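Local coordinates for putatuve endo-xylanase (PDB 1O8P), which probably binds xylan and cellulose chains as the family 6 carbohydrate-binding module of a putative xylan-degrading endo-xylanase, at residues Asn28-Asp33 with Asn140-Val145; Val81-Ala86 with Ile104-Thr109; Ile68-Gly73 with Ser123-Val128. All coordinates share one frame; numbering follows the deposited sequence.

Contact 1: Asn28-Asp33 with Asn140-Val145. With CA (calcium ion), chain B.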
ATOM      1  N   ASN A  28      10.528  -2.712   2.310  1.00 21.09           N
ATOM      2  CA  ASN A  28       9.216  -3.176   1.855  1.00 21.15           C
ATOM      3  C   ASN A  28       8.260  -3.495   2.981  1.00 21.51           C
ATOM      4  O   ASN A  28       8.568  -4.276   3.903  1.00 21.96           O
ATOM      5  CB  ASN A  28       9.333  -4.389   0.945  1.00 20.71           C
ATOM      6  CG  ASN A  28      10.121  -4.087  -0.298  1.00 21.24           C
ATOM      7  OD1 ASN A  28      10.450  -2.942  -0.566  1.00 24.70           O
ATOM      8  ND2 ASN A  28      10.466  -5.097  -1.029  1.00 17.03           N
ATOM      9  N   ILE A  29       7.106  -2.852   2.938  1.00 20.85           N
ATOM     10  CA  ILE A  29       6.017  -3.248   3.824  1.00 20.34           C
ATOM     11  C   ILE A  29       5.156  -4.233   3.079  1.00 20.12           C
ATOM     12  O   ILE A  29       4.565  -3.881   2.046  1.00 19.55           O
ATOM     13  CB  ILE A  29       5.193  -2.016   4.302  1.00 19.97           C
ATOM     14  CG1 ILE A  29       6.112  -0.957   4.924  1.00 18.84           C
ATOM     15  CG2 ILE A  29       4.111  -2.475   5.315  1.00 19.99           C
ATOM     16  CD1 ILE A  29       5.615   0.463   4.794  1.00 17.44           C
ATOM     17  N   GLN A  30       5.070  -5.459   3.604  1.00 19.89           N
ATOM     18  CA  GLN A  30       4.324  -6.505   2.923  1.00 19.48           C
ATOM     19  C   GLN A  30       2.872  -6.127   3.096  1.00 19.59           C
ATOM     20  O   GLN A  30       2.430  -5.895   4.212  1.00 20.09           O
ATOM     21  CB  GLN A  30       4.666  -7.913   3.470  1.00 19.56           C
ATOM     22  CG  GLN A  30       6.137  -8.337   3.249  1.00 17.80           C
ATOM     23  CD  GLN A  30       6.541  -8.309   1.762  1.00 19.00           C
ATOM     24  OE1 GLN A  30       5.700  -8.544   0.872  1.00 16.66           O
ATOM     25  NE2 GLN A  30       7.808  -8.004   1.485  1.00 17.32           N
ATOM     26  N   ALA A  31       2.134  -6.026   1.994  1.00 18.33           N
ATOM     27  CA  ALA A  31       0.782  -5.499   2.048  1.00 17.60           C
ATOM     28  C   ALA A  31      -0.151  -6.441   2.831  1.00 17.64           C
ATOM     29  O   ALA A  31      -1.178  -5.999   3.405  1.00 17.22           O
ATOM     30  CB  ALA A  31       0.266  -5.242   0.637  1.00 17.66           C
ATOM     31  N   GLU A  32       0.180  -7.734   2.835  1.00 17.43           N
ATOM     32  CA  GLU A  32      -0.553  -8.691   3.668  1.00 18.38           C
ATOM     33  C   GLU A  32      -0.301  -8.481   5.190  1.00 18.92           C
ATOM     34  O   GLU A  32      -0.992  -9.064   6.007  1.00 18.76           O
ATOM     35  CB  GLU A  32      -0.270 -10.160   3.252  1.00 18.86           C
ATOM     36  CG  GLU A  32       1.135 -10.682   3.537  1.00 18.72           C
ATOM     37  CD  GLU A  32       2.134 -10.306   2.457  1.00 19.97           C
ATOM     38  OE1 GLU A  32       1.914  -9.309   1.728  1.00 22.45           O
ATOM     39  OE2 GLU A  32       3.169 -10.989   2.336  1.00 21.18           O
ATOM     40  N   ASP A  33       0.664  -7.641   5.564  1.00 19.37           N
ATOM     41  CA  ASP A  33       0.918  -7.425   7.003  1.00 20.17           C
ATOM     42  C   ASP A  33       0.159  -6.202   7.539  1.00 19.47           C
ATOM     43  O   ASP A  33       0.748  -5.328   8.170  1.00 19.85           O
ATOM     44  CB  ASP A  33       2.409  -7.254   7.274  1.00 19.81           C
ATOM     45  CG  ASP A  33       3.223  -8.509   6.993  1.00 21.80           C
ATOM     46  OD1 ASP A  33       2.701  -9.636   6.927  1.00 24.24           O
ATOM     47  OD2 ASP A  33       4.456  -8.448   6.850  1.00 25.07           O
ATOM     48  N   ASN A 140      -4.176  -6.109  -7.006  1.00 17.82           N
ATOM     49  CA  ASN A 140      -3.396  -6.922  -6.060  1.00 18.01           C
ATOM     50  C   ASN A 140      -2.141  -6.172  -5.635  1.00 17.61           C
ATOM     51  O   ASN A 140      -1.502  -5.531  -6.447  1.00 16.32           O
ATOM     52  CB  ASN A 140      -3.010  -8.258  -6.668  1.00 17.49           C
ATOM     53  CG  ASN A 140      -4.200  -9.208  -6.834  1.00 19.82           C
ATOM     54  OD1 ASN A 140      -4.015 -10.324  -7.261  1.00 23.80           O
ATOM     55  ND2 ASN A 140      -5.406  -8.780  -6.479  1.00 19.11           N
ATOM     56  N   VAL A 141      -1.808  -6.251  -4.342  1.00 17.46           N
ATOM     57  CA  VAL A 141      -0.681  -5.533  -3.796  1.00 16.66           C
ATOM     58  C   VAL A 141       0.216  -6.522  -3.063  1.00 17.59           C
ATOM     59  O   VAL A 141      -0.217  -7.173  -2.113  1.00 17.32           O
ATOM     60  CB  VAL A 141      -1.091  -4.396  -2.851  1.00 16.57           C
ATOM     61  CG1 VAL A 141       0.137  -3.463  -2.577  1.00 15.14           C
ATOM     62  CG2 VAL A 141      -2.313  -3.589  -3.412  1.00 15.48           C
ATOM     63  N   ASP A 142       1.453  -6.643  -3.547  1.00 17.04           N
ATOM     64  CA  ASP A 142       2.451  -7.529  -2.953  1.00 17.95           C
ATOM     65  C   ASP A 142       3.055  -6.759  -1.769  1.00 18.15           C
ATOM     66  O   ASP A 142       2.971  -7.207  -0.641  1.00 17.74           O
ATOM     67  CB  ASP A 142       3.505  -7.882  -4.012  1.00 17.26           C
ATOM     68  CG  ASP A 142       4.543  -8.825  -3.520  1.00 17.28           C
ATOM     69  OD1 ASP A 142       4.550  -9.225  -2.317  1.00 14.61           O
ATOM     70  OD2 ASP A 142       5.430  -9.212  -4.290  1.00 18.91           O
ATOM     71  N   TRP A 143       3.620  -5.579  -2.041  1.00 18.59           N
ATOM     72  CA  TRP A 143       4.233  -4.761  -1.002  1.00 18.43           C
ATOM     73  C   TRP A 143       4.251  -3.330  -1.440  1.00 17.96           C
ATOM     74  O   TRP A 143       3.955  -3.025  -2.611  1.00 17.26           O
ATOM     75  CB  TRP A 143       5.667  -5.225  -0.640  1.00 18.09           C
ATOM     76  CG  TRP A 143       6.599  -5.470  -1.786  1.00 18.60           C
ATOM     77  CD1 TRP A 143       7.036  -6.703  -2.244  1.00 19.81           C
ATOM     78  CD2 TRP A 143       7.272  -4.486  -2.604  1.00 17.36           C
ATOM     79  NE1 TRP A 143       7.920  -6.540  -3.288  1.00 17.68           N
ATOM     80  CE2 TRP A 143       8.083  -5.197  -3.538  1.00 20.35           C
ATOM     81  CE3 TRP A 143       7.287  -3.079  -2.636  1.00 18.42           C
ATOM     82  CZ2 TRP A 143       8.879  -4.540  -4.515  1.00 20.29           C
ATOM     83  CZ3 TRP A 143       8.054  -2.417  -3.610  1.00 20.68           C
ATOM     84  CH2 TRP A 143       8.856  -3.147  -4.532  1.00 20.28           C
ATOM     85  N   PHE A 144       4.603  -2.459  -0.488  1.00 17.43           N
ATOM     86  CA  PHE A 144       4.818  -1.036  -0.753  1.00 17.23           C
ATOM     87  C   PHE A 144       5.961  -0.514   0.098  1.00 17.59           C
ATOM     88  O   PHE A 144       6.328  -1.110   1.119  1.00 17.74           O
ATOM     89  CB  PHE A 144       3.513  -0.193  -0.628  1.00 17.39           C
ATOM     90  CG  PHE A 144       2.984  -0.033   0.777  1.00 17.21           C
ATOM     91  CD1 PHE A 144       2.303  -1.088   1.416  1.00 16.50           C
ATOM     92  CD2 PHE A 144       3.102   1.177   1.445  1.00 17.95           C
ATOM     93  CE1 PHE A 144       1.795  -0.964   2.721  1.00 16.34           C
ATOM     94  CE2 PHE A 144       2.571   1.306   2.763  1.00 17.58           C
ATOM     95  CZ  PHE A 144       1.925   0.238   3.386  1.00 15.93           C
ATOM     96  N   VAL A 145       6.554   0.578  -0.334  1.00 17.26           N
ATOM     97  CA  VAL A 145       7.738   1.086   0.337  1.00 17.96           C
ATOM     98  C   VAL A 145       7.874   2.568   0.020  1.00 18.13           C
ATOM     99  O   VAL A 145       7.351   3.042  -0.983  1.00 18.16           O
ATOM    100  CB  VAL A 145       9.058   0.246  -0.024  1.00 17.65           C
ATOM    101  CG1 VAL A 145       9.528   0.473  -1.487  1.00 17.37           C
ATOM    102  CG2 VAL A 145      10.192   0.583   0.950  1.00 16.82           C
TER
HETATM  103 CA    CA B1149       3.733  -9.538  -0.093  1.00 28.93          CA
HETATM  104  O   HOH W   1       5.004 -11.572   0.434  1.00 23.47           O
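Asn28 lays its carboxamide flat over the indole of Trp143, amide and ring planes 11° apart. Asn28 ND2 sits over the middle of the ring, 3.5 Å from Trp143 CE2, while Asn28 OD1, above the CE3 side of the indole, also touches Val145 CB. The indole is brought under the amide by its first torsion (chi1 48°), which sets CG between the backbone N and the carbonyl carbon. Gln30 meets the same indole at its edge, its amide turned steeply against the ring, and its bent chain delivers OE1 to the calcium ion at 2.4 Å. Asp142 grips the calcium twice, through OD1 at 2.4 Å and its backbone O at 2.5 Å; Glu32 adds both carboxylate oxygens, OE2 the longer at 2.9 Å, and Ser52 O and a water complete the site. Asp142 O also accepts from Ala31 N, and Asp142 OD2 forms a salt bridge with Arg80, which probably helps hold the carboxylate in place. On the other face of the sheet Ile29 leans across the Phe144 ring, its CB 4.1 Å from the centroid in a CH-pi contact. Antiparallel pairing of Ile29 with Phe144 joins strand 29-30, at the edge of the four-stranded sheet, to strand 140-147; strand 74-82 flanks the latter on its other side, and Phe144 packs on Ile131 and Leu133 of strand 128-135 in the facing sheet.

Contact 2: Val81-Ala86 with Ile104-Thr109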
ATOM      1  N   VAL A  81       2.335  -4.067  -7.749  1.00 19.32           N
ATOM      2  CA  VAL A  81       0.877  -4.230  -7.917  1.00 18.57           C
ATOM      3  C   VAL A  81       0.548  -4.979  -9.223  1.00 19.05           C
ATOM      4  O   VAL A  81       1.330  -4.968 -10.171  1.00 19.39           O
ATOM      5  CB  VAL A  81       0.133  -2.863  -7.896  1.00 18.99           C
ATOM      6  CG1 VAL A  81       0.187  -2.198  -6.501  1.00 15.31           C
ATOM      7  CG2 VAL A  81       0.736  -1.939  -8.916  1.00 17.17           C
ATOM      8  N   ALA A  82      -0.583  -5.670  -9.253  1.00 19.20           N
ATOM      9  CA  ALA A  82      -1.095  -6.256 -10.507  1.00 19.58           C
ATOM     10  C   ALA A  82      -2.548  -5.896 -10.616  1.00 19.76           C
ATOM     11  O   ALA A  82      -3.268  -5.942  -9.608  1.00 19.53           O
ATOM     12  CB  ALA A  82      -0.972  -7.776 -10.481  1.00 17.88           C
ATOM     13  N   THR A  83      -2.999  -5.569 -11.832  1.00 20.25           N
ATOM     14  CA  THR A  83      -4.423  -5.382 -12.073  1.00 20.95           C
ATOM     15  C   THR A  83      -4.776  -5.530 -13.547  1.00 22.50           C
ATOM     16  O   THR A  83      -3.895  -5.505 -14.419  1.00 22.34           O
ATOM     17  CB  THR A  83      -4.929  -4.024 -11.482  1.00 20.87           C
ATOM     18  OG1 THR A  83      -6.360  -3.951 -11.587  1.00 21.64           O
ATOM     19  CG2 THR A  83      -4.398  -2.803 -12.260  1.00 19.10           C
ATOM     20  N   GLN A  84      -6.059  -5.707 -13.824  1.00 23.73           N
ATOM     21  CA  GLN A  84      -6.548  -5.727 -15.202  1.00 24.51           C
ATOM     22  C   GLN A  84      -7.190  -4.407 -15.675  1.00 25.15           C
ATOM     23  O   GLN A  84      -7.448  -4.249 -16.846  1.00 25.29           O
ATOM     24  CB  GLN A  84      -7.577  -6.833 -15.350  1.00 24.46           C
ATOM     25  CG  GLN A  84      -6.969  -8.184 -15.431  1.00 25.58           C
ATOM     26  CD  GLN A  84      -8.005  -9.212 -15.758  1.00 29.65           C
ATOM     27  OE1 GLN A  84      -8.977  -8.904 -16.459  1.00 35.98           O
ATOM     28  NE2 GLN A  84      -7.812 -10.423 -15.300  1.00 23.73           N
ATOM     29  N   ASN A  85      -7.484  -3.489 -14.760  1.00 25.65           N
ATOM     30  CA  ASN A  85      -8.087  -2.197 -15.097  1.00 25.90           C
ATOM     31  C   ASN A  85      -7.471  -1.077 -14.249  1.00 25.87           C
ATOM     32  O   ASN A  85      -7.135  -1.300 -13.087  1.00 23.94           O
ATOM     33  CB  ASN A  85      -9.596  -2.225 -14.887  1.00 26.03           C
ATOM     34  CG  ASN A  85     -10.299  -3.237 -15.810  1.00 30.81           C
ATOM     35  OD1 ASN A  85     -10.452  -4.406 -15.459  1.00 32.80           O
ATOM     36  ND2 ASN A  85     -10.713  -2.787 -16.996  1.00 31.56           N
ATOM     37  N   ALA A  86      -7.365   0.121 -14.855  1.00 25.12           N
ATOM     38  CA  ALA A  86      -6.810   1.307 -14.217  1.00 24.28           C
ATOM     39  C   ALA A  86      -7.521   1.629 -12.909  1.00 24.27           C
ATOM     40  O   ALA A  86      -8.752   1.653 -12.833  1.00 24.48           O
ATOM     41  CB  ALA A  86      -6.859   2.512 -15.155  1.00 23.90           C
ATOM     42  N   ILE A 104      -1.398   6.769  -5.810  1.00 19.00           N
ATOM     43  CA  ILE A 104      -0.752   5.929  -6.822  1.00 19.19           C
ATOM     44  C   ILE A 104      -1.777   5.616  -7.923  1.00 19.42           C
ATOM     45  O   ILE A 104      -2.803   5.043  -7.643  1.00 18.19           O
ATOM     46  CB  ILE A 104      -0.229   4.582  -6.189  1.00 19.39           C
ATOM     47  CG1 ILE A 104       0.565   4.843  -4.894  1.00 18.91           C
ATOM     48  CG2 ILE A 104       0.620   3.837  -7.207  1.00 17.42           C
ATOM     49  CD1 ILE A 104       1.185   3.567  -4.283  1.00 15.52           C
ATOM     50  N   TYR A 105      -1.455   5.957  -9.171  1.00 19.63           N
ATOM     51  CA  TYR A 105      -2.333   5.729 -10.317  1.00 19.51           C
ATOM     52  C   TYR A 105      -1.858   4.459 -10.962  1.00 19.34           C
ATOM     53  O   TYR A 105      -0.820   4.425 -11.586  1.00 19.45           O
ATOM     54  CB  TYR A 105      -2.278   6.926 -11.309  1.00 19.84           C
ATOM     55  CG  TYR A 105      -2.964   8.125 -10.702  1.00 18.48           C
ATOM     56  CD1 TYR A 105      -4.357   8.269 -10.772  1.00 18.94           C
ATOM     57  CD2 TYR A 105      -2.236   9.072  -9.995  1.00 18.20           C
ATOM     58  CE1 TYR A 105      -5.003   9.329 -10.141  1.00 17.09           C
ATOM     59  CE2 TYR A 105      -2.866  10.133  -9.371  1.00 18.62           C
ATOM     60  CZ  TYR A 105      -4.243  10.249  -9.442  1.00 19.15           C
ATOM     61  OH  TYR A 105      -4.853  11.295  -8.823  1.00 18.50           O
ATOM     62  N   VAL A 106      -2.611   3.392 -10.771  1.00 20.35           N
ATOM     63  CA  VAL A 106      -2.182   2.102 -11.264  1.00 20.70           C
ATOM     64  C   VAL A 106      -2.892   1.821 -12.603  1.00 22.39           C
ATOM     65  O   VAL A 106      -4.129   1.711 -12.641  1.00 23.68           O
ATOM     66  CB  VAL A 106      -2.462   0.982 -10.251  1.00 20.08           C
ATOM     67  CG1 VAL A 106      -1.825  -0.309 -10.757  1.00 18.34           C
ATOM     68  CG2 VAL A 106      -1.959   1.358  -8.848  1.00 19.02           C
ATOM     69  N   GLY A 107      -2.114   1.751 -13.689  1.00 22.52           N
ATOM     70  CA  GLY A 107      -2.628   1.268 -14.956  1.00 23.62           C
ATOM     71  C   GLY A 107      -2.670  -0.253 -15.032  1.00 23.93           C
ATOM     72  O   GLY A 107      -1.959  -0.954 -14.291  1.00 24.26           O
ATOM     73  N   SER A 108      -3.480  -0.776 -15.945  1.00 23.42           N
ATOM     74  CA  SER A 108      -3.548  -2.210 -16.140  1.00 23.23           C
ATOM     75  C   SER A 108      -2.143  -2.785 -16.446  1.00 23.52           C
ATOM     76  O   SER A 108      -1.379  -2.193 -17.225  1.00 22.90           O
ATOM     77  CB  SER A 108      -4.532  -2.546 -17.271  1.00 23.94           C
ATOM     78  OG  SER A 108      -4.322  -3.871 -17.687  1.00 25.68           O
ATOM     79  N   THR A 109      -1.807  -3.892 -15.768  1.00 22.28           N
ATOM     80  CA  THR A 109      -0.598  -4.658 -16.002  1.00 22.36           C
ATOM     81  C   THR A 109      -0.876  -5.879 -16.917  1.00 22.98           C
ATOM     82  O   THR A 109       0.044  -6.642 -17.252  1.00 23.26           O
ATOM     83  CB  THR A 109       0.056  -5.130 -14.654  1.00 22.07           C
ATOM     84  OG1 THR A 109      -0.845  -5.999 -13.935  1.00 22.59           O
ATOM     85  CG2 THR A 109       0.262  -3.971 -13.714  1.00 20.73           C
TER
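Thr83 and Thr109 tie segment 81-86 to segment 104-109 through their backbones, the backbone N of Thr109 donating to Thr83 O at 3.0 Å from a position tilted 30° out of the carbonyl plane. A second bond runs the opposite way: Thr83 N donates to the side-chain hydroxyl, Thr109 OG1, also at 3.0 Å. The Thr109 torsion (chi1 62°) sets OG1 between its own backbone N and carbonyl carbon, where it faces Thr83 N, and leaves CG2 beside Val81 O. The same hydroxyl is hydrogen-bonded to Thr114 O, so this one group links Thr83 to the loop leading into strand 116-125. Thr83 turns its own hydroxyl elsewhere, to Pro138 O, and presents its methyl CG2 to Val106 CG1 and Gly107 O.

The fold is a beta-sandwich, and the chain crosses between its sheets in both segments: 81-86 leaves strand 74-82 of the four-stranded sheet for strand 87-93 of the facing one, and 104-109 leaves strand 100-106, the hairpin partner of 87-93, on the way back to strand 116-125. The contact joins these two crossings at one end of the sandwich.

Val81 and Val106 face each other in the interior, branch tip to branch tip, with Val81 CG2 3.6 Å from Val106 CG1. Ile89 of strand 87-93 packs against both valines, and Val118 against Val81. Farther out the contact is made mostly by backbone. Ala86 brings its CA to 3.1 Å from Val106 O, a CA-H...O contact beside the place where Val106 pairs with Thr87. Ser108 CB lies against Gln84 O, and its OG gives that carbonyl a weak hydrogen bond of 3.3 Å, while the same OG is hydrogen-bonded to Gly110 N.

Contact 3: Ile68-Gly73 with Ser123-Val128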
ATOM      1  N   ILE A  68       4.455   2.920  11.228  1.00 17.99           N
ATOM      2  CA  ILE A  68       5.542   3.041  10.236  1.00 17.22           C
ATOM      3  C   ILE A  68       6.494   4.195  10.628  1.00 17.04           C
ATOM      4  O   ILE A  68       6.061   5.326  10.863  1.00 16.02           O
ATOM      5  CB  ILE A  68       4.981   3.218   8.807  1.00 16.56           C
ATOM      6  CG1 ILE A  68       3.918   2.160   8.470  1.00 14.12           C
ATOM      7  CG2 ILE A  68       6.085   3.295   7.772  1.00 17.20           C
ATOM      8  CD1 ILE A  68       4.258   0.719   8.875  1.00 16.13           C
ATOM      9  N   ASP A  69       7.785   3.899  10.664  1.00 16.69           N
ATOM     10  CA  ASP A  69       8.790   4.872  11.019  1.00 16.57           C
ATOM     11  C   ASP A  69       9.383   5.543   9.754  1.00 16.88           C
ATOM     12  O   ASP A  69      10.118   4.907   8.998  1.00 15.66           O
ATOM     13  CB  ASP A  69       9.854   4.184  11.853  1.00 17.15           C
ATOM     14  CG  ASP A  69      10.891   5.127  12.334  1.00 18.18           C
ATOM     15  OD1 ASP A  69      10.770   6.331  12.049  1.00 16.86           O
ATOM     16  OD2 ASP A  69      11.884   4.765  12.975  1.00 23.58           O
ATOM     17  N   PHE A  70       9.001   6.812   9.514  1.00 16.79           N
ATOM     18  CA  PHE A  70       9.398   7.617   8.312  1.00 16.11           C
ATOM     19  C   PHE A  70      10.703   8.406   8.572  1.00 16.77           C
ATOM     20  O   PHE A  70      11.217   9.125   7.707  1.00 17.55           O
ATOM     21  CB  PHE A  70       8.260   8.599   7.896  1.00 15.26           C
ATOM     22  CG  PHE A  70       7.089   7.925   7.154  1.00 16.81           C
ATOM     23  CD1 PHE A  70       6.125   7.180   7.847  1.00 13.89           C
ATOM     24  CD2 PHE A  70       6.967   8.023   5.763  1.00 15.76           C
ATOM     25  CE1 PHE A  70       5.079   6.548   7.181  1.00 13.96           C
ATOM     26  CE2 PHE A  70       5.897   7.411   5.085  1.00 18.53           C
ATOM     27  CZ  PHE A  70       4.949   6.655   5.810  1.00 16.08           C
ATOM     28  N   GLY A  71      11.222   8.318   9.792  1.00 18.02           N
ATOM     29  CA  GLY A  71      12.474   8.963  10.120  1.00 18.98           C
ATOM     30  C   GLY A  71      12.391  10.441   9.871  1.00 19.99           C
ATOM     31  O   GLY A  71      11.432  11.080  10.270  1.00 19.47           O
ATOM     32  N   ASP A  72      13.394  11.001   9.202  1.00 22.35           N
ATOM     33  CA  ASP A  72      13.380  12.435   8.961  1.00 23.29           C
ATOM     34  C   ASP A  72      12.718  12.837   7.640  1.00 22.93           C
ATOM     35  O   ASP A  72      12.856  13.955   7.209  1.00 23.24           O
ATOM     36  CB  ASP A  72      14.758  13.067   9.143  1.00 25.31           C
ATOM     37  CG  ASP A  72      15.823  12.436   8.262  1.00 31.48           C
ATOM     38  OD1 ASP A  72      15.492  11.785   7.242  1.00 37.30           O
ATOM     39  OD2 ASP A  72      17.043  12.538   8.526  1.00 39.53           O
ATOM     40  N   GLY A  73      11.966  11.935   7.015  1.00 22.31           N
ATOM     41  CA  GLY A  73      11.164  12.316   5.861  1.00 20.57           C
ATOM     42  C   GLY A  73      11.200  11.296   4.752  1.00 20.24           C
ATOM     43  O   GLY A  73      12.268  10.743   4.452  1.00 21.31           O
ATOM     44  N   SER A 123       3.330  14.099   0.008  1.00 19.62           N
ATOM     45  CA  SER A 123       3.704  15.148   0.964  1.00 20.22           C
ATOM     46  C   SER A 123       4.760  14.570   1.877  1.00 19.69           C
ATOM     47  O   SER A 123       4.624  13.418   2.338  1.00 19.16           O
ATOM     48  CB  SER A 123       2.546  15.547   1.863  1.00 20.70           C
ATOM     49  OG  SER A 123       1.429  15.936   1.117  1.00 24.16           O
ATOM     50  N   ASN A 124       5.792  15.376   2.132  1.00 19.36           N
ATOM     51  CA  ASN A 124       6.855  15.010   3.029  1.00 19.76           C
ATOM     52  C   ASN A 124       6.276  14.578   4.365  1.00 18.20           C
ATOM     53  O   ASN A 124       5.614  15.370   5.015  1.00 18.25           O
ATOM     54  CB  ASN A 124       7.810  16.194   3.252  1.00 20.63           C
ATOM     55  CG  ASN A 124       9.031  15.800   4.126  1.00 24.44           C
ATOM     56  OD1 ASN A 124       9.697  14.806   3.860  1.00 29.05           O
ATOM     57  ND2 ASN A 124       9.289  16.567   5.187  1.00 29.86           N
ATOM     58  N   THR A 125       6.564  13.339   4.764  1.00 17.31           N
ATOM     59  CA  THR A 125       6.040  12.722   5.971  1.00 16.24           C
ATOM     60  C   THR A 125       7.234  12.222   6.792  1.00 16.91           C
ATOM     61  O   THR A 125       8.104  11.541   6.260  1.00 16.69           O
ATOM     62  CB  THR A 125       5.160  11.520   5.514  1.00 16.92           C
ATOM     63  OG1 THR A 125       4.127  12.019   4.659  1.00 16.83           O
ATOM     64  CG2 THR A 125       4.418  10.816   6.679  1.00 13.03           C
ATOM     65  N   ALA A 126       7.239  12.535   8.081  1.00 16.85           N
ATOM     66  CA  ALA A 126       8.329  12.211   8.998  1.00 17.61           C
ATOM     67  C   ALA A 126       7.787  11.602  10.304  1.00 17.61           C
ATOM     68  O   ALA A 126       6.592  11.660  10.572  1.00 18.54           O
ATOM     69  CB  ALA A 126       9.153  13.481   9.303  1.00 17.77           C
ATOM     70  N   GLY A 127       8.669  10.983  11.075  1.00 18.40           N
ATOM     71  CA  GLY A 127       8.341  10.352  12.363  1.00 18.13           C
ATOM     72  C   GLY A 127       7.428   9.147  12.216  1.00 19.32           C
ATOM     73  O   GLY A 127       7.285   8.591  11.131  1.00 18.45           O
ATOM     74  N   VAL A 128       6.758   8.775  13.303  1.00 19.20           N
ATOM     75  CA  VAL A 128       5.998   7.537  13.321  1.00 20.62           C
ATOM     76  C   VAL A 128       4.532   7.770  13.010  1.00 21.13           C
ATOM     77  O   VAL A 128       3.868   8.549  13.726  1.00 21.74           O
ATOM     78  CB  VAL A 128       6.169   6.753  14.655  1.00 20.83           C
ATOM     79  CG1 VAL A 128       5.374   5.422  14.579  1.00 20.11           C
ATOM     80  CG2 VAL A 128       7.662   6.470  14.884  1.00 21.55           C
TER
HETATM   81  O   HOH W   2      11.309  16.060   7.290  1.00 23.20           O
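Phe70 begins a type II' beta turn, Phe70 to Gly73, that leads from strand 62-69 to strand 74-82 and packs against segment 123-128, where strand 116-125 passes through Ala126 and Gly127 into strand 128-135. The Phe70 ring lies beneath the methyl of Thr125, whose CG2 stands over the ring centre, 3.9 Å from the centroid and 10° off the normal, a CH-pi contact. Thr125 achieves this with CG2 anti to its backbone N; its hydroxyl, the other branch, donates to Ser123 O. Phe70 CB lies 3.4 Å from Thr125 O, and the ring also meets Phe146 and packs on Ile131.

Both segments cross between the sheets of the beta-sandwich, so two sheet-to-sheet connections run side by side at this end of the fold. Two backbone bonds tie them: Phe70 N donates to Gly127 O, and Gly127 N donates to Gly71 O at 2.9 Å. Overlapping the start of the beta turn, Asp69 makes an Asx turn, its OD1 accepting from Gly71 N at 3.0 Å; its other oxygen, OD2, is hydrogen-bonded to Val19 N. Asp69 faces Val128 as a non-hydrogen-bonded antiparallel pair. At the far side Gly73 has backbone angles that suit glycine, and Gly73 CA comes to 3.2 Å from Thr125 O in a CA-H...O contact, with Asn124 OD1 close by. A water bridges the two segments, donating to Asp72 O at 2.6 Å and accepting from Asn124 ND2.

How the contacts relate
Contact 1 supplies most of the calcium site, and contacts 2 and 3 lie on opposite sides of the chain's centre, their own centres about 26 Å apart. Contact 2 adjoins contact 1 directly: strands 140-147 and 74-82 are neighbours, Asn140 N lies 2.8 Å from Ala82 O in a probable hydrogen bond, and Val141 packs on Val81. The side chain of Val81 is about 10 Å from the calcium ion, that of Ile68 in contact 3 about 14 Å. Contact 3 reaches contact 1 through the interior, Ile29 CD1 meeting Ile68 CG2 at 4.1 Å. Strands 74-82 and 116-125, adjacent in one sheet, connect contact 2 to contact 3.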